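Local coordinates for protein profilin-2 (Mus musculus, PDB 2V8F) that binds actin and the proline-rich FH1 domain of the formin mDia1, and so probably helps supply actin to growing filaments, at residues Ser72-Ser77 and Asp87-Ser92; Val23-Ala28 and Val103-Arg108. One frame throughout, in Å; residues are numbered along the deposited sequence.

Contact 1: Ser72-Ser77 and Asp87-Ser92; sequences SVIRDS and DIRTKS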
loop_
_atom_site.group_PDB
_atom_site.type_symbol
_atom_site.label_atom_id
_atom_site.label_comp_id
_atom_site.label_asym_id
_atom_site.label_seq_id
_atom_site.Cartn_x
_atom_site.Cartn_y
_atom_site.Cartn_z
ATOM N N SER A 72 -16.867 2.177 18.934
ATOM C CA SER A 72 -16.849 3.022 20.106
ATOM C C SER A 72 -15.907 4.214 19.916
ATOM O O SER A 72 -14.859 4.080 19.294
ATOM C CB SER A 72 -16.397 2.224 21.333
ATOM O OG SER A 72 -17.303 1.130 21.499
ATOM N N VAL A 73 -16.269 5.359 20.464
ATOM C CA VAL A 73 -15.405 6.530 20.497
ATOM C C VAL A 73 -14.603 6.522 21.801
ATOM O O VAL A 73 -15.147 6.472 22.899
ATOM C CB VAL A 73 -16.155 7.864 20.346
ATOM C CG1 VAL A 73 -15.187 9.022 20.431
ATOM C CG2 VAL A 73 -16.893 7.829 19.025
ATOM N N ILE A 74 -13.301 6.523 21.648
ATOM C CA ILE A 74 -12.388 6.486 22.778
ATOM C C ILE A 74 -11.918 7.871 23.216
ATOM O O ILE A 74 -11.797 8.020 24.420
ATOM C CB ILE A 74 -11.172 5.598 22.407
ATOM C CG1 ILE A 74 -11.709 4.273 21.834
ATOM C CG2 ILE A 74 -10.212 5.374 23.545
ATOM C CD1 ILE A 74 -12.646 3.521 22.743
ATOM N N ARG A 75 -11.674 8.744 22.267
ATOM C CA ARG A 75 -11.257 10.117 22.579
ATOM C C ARG A 75 -11.670 10.983 21.406
ATOM O O ARG A 75 -11.469 10.555 20.259
ATOM C CB ARG A 75 -9.771 10.190 22.819
ATOM C CG ARG A 75 -9.137 11.373 23.505
ATOM C CD ARG A 75 -7.677 11.183 23.895
ATOM N NE ARG A 75 -6.841 10.774 22.777
ATOM C CZ ARG A 75 -5.540 10.698 22.648
ATOM N NH1 ARG A 75 -4.799 11.042 23.701
ATOM N NH2 ARG A 75 -4.949 10.291 21.521
ATOM N N ASP A 76 -12.222 12.134 21.713
ATOM C CA ASP A 76 -12.608 13.094 20.692
ATOM C C ASP A 76 -11.824 14.397 20.849
ATOM O O ASP A 76 -12.142 15.123 21.803
ATOM C CB ASP A 76 -14.099 13.427 20.726
ATOM C CG ASP A 76 -14.452 14.495 19.698
ATOM O OD1 ASP A 76 -13.756 14.523 18.681
ATOM O OD2 ASP A 76 -15.377 15.290 20.015
ATOM N N SER A 77 -10.890 14.658 19.991
ATOM C CA SER A 77 -10.143 15.915 19.913
ATOM C C SER A 77 -10.273 16.511 18.518
ATOM O O SER A 77 -9.367 17.220 18.054
ATOM C CB SER A 77 -8.680 15.726 20.307
ATOM O OG SER A 77 -8.549 15.288 21.648
ATOM N N ASP A 87 -9.909 9.136 18.355
ATOM C CA ASP A 87 -9.572 7.742 18.531
ATOM C C ASP A 87 -10.839 6.930 18.698
ATOM O O ASP A 87 -11.736 7.260 19.476
ATOM C CB ASP A 87 -8.622 7.627 19.716
ATOM C CG ASP A 87 -7.417 8.548 19.506
ATOM O OD1 ASP A 87 -6.653 8.285 18.552
ATOM O OD2 ASP A 87 -7.244 9.489 20.339
ATOM N N ILE A 88 -10.872 5.839 17.915
ATOM C CA ILE A 88 -12.034 4.976 17.836
ATOM C C ILE A 88 -11.617 3.518 18.010
ATOM O O ILE A 88 -10.442 3.187 17.802
ATOM C CB ILE A 88 -12.707 5.225 16.463
ATOM C CG1 ILE A 88 -13.373 6.607 16.429
ATOM C CG2 ILE A 88 -13.689 4.166 16.024
ATOM C CD1 ILE A 88 -13.745 7.141 15.067
ATOM N N ARG A 89 -12.540 2.642 18.324
ATOM C CA ARG A 89 -12.210 1.200 18.378
ATOM C C ARG A 89 -13.386 0.414 17.855
ATOM O O ARG A 89 -14.526 0.733 18.174
ATOM C CB ARG A 89 -11.861 0.751 19.791
ATOM C CG ARG A 89 -11.353 -0.662 19.872
ATOM C CD ARG A 89 -10.776 -1.024 21.248
ATOM N NE ARG A 89 -10.193 0.122 21.878
ATOM C CZ ARG A 89 -10.423 0.723 23.019
ATOM N NH1 ARG A 89 -11.341 0.294 23.845
ATOM N NH2 ARG A 89 -9.694 1.796 23.292
ATOM N N THR A 90 -13.121 -0.595 17.015
ATOM C CA THR A 90 -14.266 -1.416 16.588
ATOM C C THR A 90 -14.830 -2.147 17.792
ATOM O O THR A 90 -14.111 -2.442 18.765
ATOM C CB THR A 90 -13.864 -2.389 15.470
ATOM O OG1 THR A 90 -12.882 -3.338 15.916
ATOM C CG2 THR A 90 -13.293 -1.580 14.301
ATOM N N LYS A 91 -16.120 -2.464 17.726
ATOM C CA LYS A 91 -16.773 -3.400 18.674
ATOM C C LYS A 91 -16.661 -4.860 18.257
ATOM O O LYS A 91 -16.722 -5.179 17.127
ATOM C CB LYS A 91 -18.240 -3.029 18.928
ATOM C CG LYS A 91 -18.499 -1.603 19.447
ATOM C CD LYS A 91 -19.896 -1.365 19.987
ATOM C CE LYS A 91 -20.309 0.067 20.329
ATOM N NZ LYS A 91 -21.814 0.277 20.309
ATOM N N SER A 92 -16.457 -5.730 19.236
ATOM C CA SER A 92 -16.284 -7.152 18.995
ATOM C C SER A 92 -17.624 -7.854 18.902
ATOM O O SER A 92 -18.330 -7.906 19.806
ATOM C CB SER A 92 -15.360 -7.712 20.063
ATOM O OG SER A 92 -15.434 -9.095 20.199
#
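Arg75 and Asp87 lie side by side and point the same way, off the face of a beta hairpin that also carries Ser72 and Arg89. The Arg75 chain leaves with CG anti to its backbone N (chi1 -163°) and bends at chi3, so that the guanidinium presents its NE edge to the carboxylate. Both bonds of the salt bridge end on one oxygen: Asp87 OD2 lies 2.8 Å from Arg75 NE and 2.7 Å from Arg75 NH2, in the guanidinium plane. The two flat groups are turned 42° apart, and NH2 reaches OD2 from above the carboxylate plane. Asp87 OD1 is held by Asn125. Ile74 and Arg89 cross at about a right angle, with Ile74 CD1 3.3 Å above one face of the Arg89 guanidinium and offset toward its rim, while Arg89 NE bonds to Asn100. A classic beta bulge sets these positions: Ile74 N (2.8 Å) and Arg75 N (3.2 Å) both donate to Asp87 O, the first from above the carbonyl plane, the second on a lone pair. Beyond the bulge, the antiparallel pair Ser72 and Arg89 exchanges two backbone bonds, and Lys91 CE rests against Ser72 OG. With two donors on OD2 and Asn125 on OD1, the Asp87 carboxylate is probably kept ionised and its rotation fixed.

Contact 2: Val23-Ala28 and Val103-Arg108; sequences VGYCDA and VGRAGR. With SO4 (sulfate ion), chain F; SO4 (sulfate ion), chain D.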
loop_
_atom_site.group_PDB
_atom_site.type_symbol
_atom_site.label_atom_id
_atom_site.label_comp_id
_atom_site.label_asym_id
_atom_site.label_seq_id
_atom_site.Cartn_x
_atom_site.Cartn_y
_atom_site.Cartn_z
ATOM N N VAL A 23 -11.021 10.600 3.110
ATOM C CA VAL A 23 -12.462 10.776 3.038
ATOM C C VAL A 23 -12.803 12.261 3.086
ATOM O O VAL A 23 -12.470 12.918 4.080
ATOM C CB VAL A 23 -13.150 9.981 4.170
ATOM C CG1 VAL A 23 -14.659 10.171 4.117
ATOM C CG2 VAL A 23 -12.754 8.527 4.178
ATOM N N GLY A 24 -13.471 12.816 2.074
ATOM C CA GLY A 24 -13.900 14.178 2.146
ATOM C C GLY A 24 -15.009 14.320 3.206
ATOM O O GLY A 24 -15.808 13.419 3.381
ATOM N N TYR A 25 -15.054 15.521 3.808
ATOM C CA TYR A 25 -16.139 15.738 4.764
ATOM C C TYR A 25 -16.919 17.029 4.500
ATOM O O TYR A 25 -17.792 17.371 5.311
ATOM C CB TYR A 25 -15.676 15.752 6.175
ATOM C CG TYR A 25 -14.817 16.848 6.686
ATOM C CD1 TYR A 25 -13.448 16.862 6.493
ATOM C CD2 TYR A 25 -15.362 17.890 7.435
ATOM C CE1 TYR A 25 -12.669 17.882 7.001
ATOM C CE2 TYR A 25 -14.547 18.876 7.929
ATOM C CZ TYR A 25 -13.189 18.908 7.711
ATOM O OH TYR A 25 -12.414 19.921 8.260
ATOM N N CYS A 26 -16.616 17.719 3.413
ATOM C CA CYS A 26 -17.238 19.003 3.091
ATOM C C CYS A 26 -18.250 18.840 1.957
ATOM O O CYS A 26 -19.327 18.254 2.170
ATOM C CB CYS A 26 -16.181 20.075 2.880
ATOM S SG CYS A 26 -15.153 20.417 4.308
ATOM N N ASP A 27 -17.964 19.336 0.756
ATOM C CA ASP A 27 -18.888 19.158 -0.366
ATOM C C ASP A 27 -18.748 17.746 -0.931
ATOM O O ASP A 27 -19.760 17.108 -1.186
ATOM C CB ASP A 27 -18.615 20.205 -1.425
ATOM C CG ASP A 27 -19.106 21.591 -1.123
ATOM O OD1 ASP A 27 -19.720 21.779 -0.054
ATOM O OD2 ASP A 27 -18.868 22.474 -1.991
ATOM N N ALA A 28 -17.528 17.298 -1.145
ATOM C CA ALA A 28 -17.234 15.968 -1.705
ATOM C C ALA A 28 -17.198 14.999 -0.523
ATOM O O ALA A 28 -16.176 14.407 -0.231
ATOM C CB ALA A 28 -15.964 16.000 -2.521
ATOM N N VAL A 103 -8.556 8.895 13.440
ATOM C CA VAL A 103 -8.992 9.843 12.461
ATOM C C VAL A 103 -8.307 11.183 12.673
ATOM O O VAL A 103 -8.263 11.658 13.791
ATOM C CB VAL A 103 -10.527 10.037 12.572
ATOM C CG1 VAL A 103 -11.012 10.884 11.374
ATOM C CG2 VAL A 103 -11.319 8.747 12.709
ATOM N N GLY A 104 -7.785 11.758 11.600
ATOM C CA GLY A 104 -7.193 13.061 11.589
ATOM C C GLY A 104 -8.025 13.979 10.699
ATOM O O GLY A 104 -8.350 13.568 9.572
ATOM N N ARG A 105 -8.340 15.196 11.113
ATOM C CA ARG A 105 -9.151 16.111 10.342
ATOM C C ARG A 105 -8.297 17.240 9.783
ATOM O O ARG A 105 -7.756 18.052 10.563
ATOM C CB ARG A 105 -10.296 16.662 11.168
ATOM C CG ARG A 105 -11.230 17.573 10.439
ATOM C CD ARG A 105 -12.376 18.104 11.324
ATOM N NE ARG A 105 -11.755 18.978 12.351
ATOM C CZ ARG A 105 -11.471 20.243 12.162
ATOM N NH1 ARG A 105 -11.722 20.875 11.021
ATOM N NH2 ARG A 105 -10.896 20.930 13.156
ATOM N N ALA A 106 -8.176 17.309 8.476
ATOM C CA ALA A 106 -7.642 18.472 7.768
ATOM C C ALA A 106 -8.793 19.414 7.419
ATOM O O ALA A 106 -9.863 19.324 8.020
ATOM C CB ALA A 106 -6.827 18.005 6.585
ATOM N N GLY A 107 -8.580 20.359 6.516
ATOM C CA GLY A 107 -9.566 21.319 6.183
ATOM C C GLY A 107 -10.704 20.773 5.331
ATOM O O GLY A 107 -11.862 21.202 5.463
ATOM N N ARG A 108 -10.367 19.875 4.414
ATOM C CA ARG A 108 -11.269 19.306 3.438
ATOM C C ARG A 108 -11.516 17.818 3.582
ATOM O O ARG A 108 -12.526 17.279 3.155
ATOM C CB ARG A 108 -10.785 19.555 1.967
ATOM C CG ARG A 108 -10.609 21.048 1.670
ATOM C CD ARG A 108 -10.059 21.296 0.273
ATOM N NE ARG A 108 -10.907 20.907 -0.803
ATOM C CZ ARG A 108 -10.610 21.136 -2.092
ATOM N NH1 ARG A 108 -9.479 21.723 -2.426
ATOM N NH2 ARG A 108 -11.476 20.749 -2.985
HETATM S S SO4 F . -14.488 20.009 -1.186
HETATM O O1 SO4 F . -13.669 19.290 -2.226
HETATM O O2 SO4 F . -15.123 21.151 -1.856
HETATM O O3 SO4 F . -13.554 20.499 -0.138
HETATM O O4 SO4 F . -15.437 19.087 -0.561
HETATM S S SO4 D . -10.441 24.207 9.758
HETATM O O1 SO4 D . -9.094 23.644 9.768
HETATM O O2 SO4 D . -10.360 25.657 9.603
HETATM O O3 SO4 D . -11.197 23.640 8.645
HETATM O O4 SO4 D . -11.112 23.889 11.015
HETATM O O HOH W 1 -14.669 17.325 1.344
#
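At one end of the antiparallel sheet of the profilin fold, the loop that follows strand 19-24 meets the turn that joins strands 100-105 and 109-114. Backbone bonding is sparse. Tyr25 N donates to Arg108 O over 3.1 Å, from above the carbonyl plane, and the same oxygen takes a CA-H...O contact from Gly24. Water 1 donates to Arg108 O and accepts from Cys26 N, linking the two backbones a second time.

The side-chain bonds gather on the Tyr25 hydroxyl. Its ring swings into the crowded position between backbone N and carbonyl carbon (chi1 68°), which carries OH to the turn. There it donates to Ala106 O at 2.6 Å, in the carbonyl plane and at the ring edge. From the side of the ring opposite Cys26 SG, Arg105 NH1 donates to Tyr25 OH at 3.0 Å, and the guanidinium stands at 88° to the ring. Arg105 NE, in turn, is bound to Leu78 O, which steadies this donor.

Packing completes the hold on the ring: Cys26 SG sits 3.9 Å above its centre, Arg105 CG and CD lie against its hydroxyl end, and Ile48 and Val52 of helix 45-52 also touch Tyr25.

Ions supply the remaining interactions. One sulfate, probably from the crystallisation liquor, bridges the segments, with Ala28 N on O4 and Arg108 on two other oxygens; a second receives Arg105 NH1. Ala28 and Arg108 also pack on an apolar side chain of the bound peptide, placing this loop and turn beside the proline-rich ligand. Arg108 grips the first sulfate side-on, with NE 2.8 Å from its O3 and NH2 2.7 Å from its O1.

Overall arrangement
The two contacts lie on opposite sides of the chain's centre, their centres 18 Å apart, yet they share one antiparallel sheet. Along the chain the order is 23-28, 72-77, 87-92, 103-108, so the hairpin of contact 1 falls wholly between the two segments of contact 2. Strands 85-90 and 100-105 follow each other in the chain and are neighbours in the sheet. They bring the contacts into touch where Ile88 CD1 of contact 1 packs 3.7 Å from Val103 CG2 of contact 2. The sheet thus runs continuously from the hairpin of contact 1 to the loop and turn of contact 2, which lie beside the bound peptide.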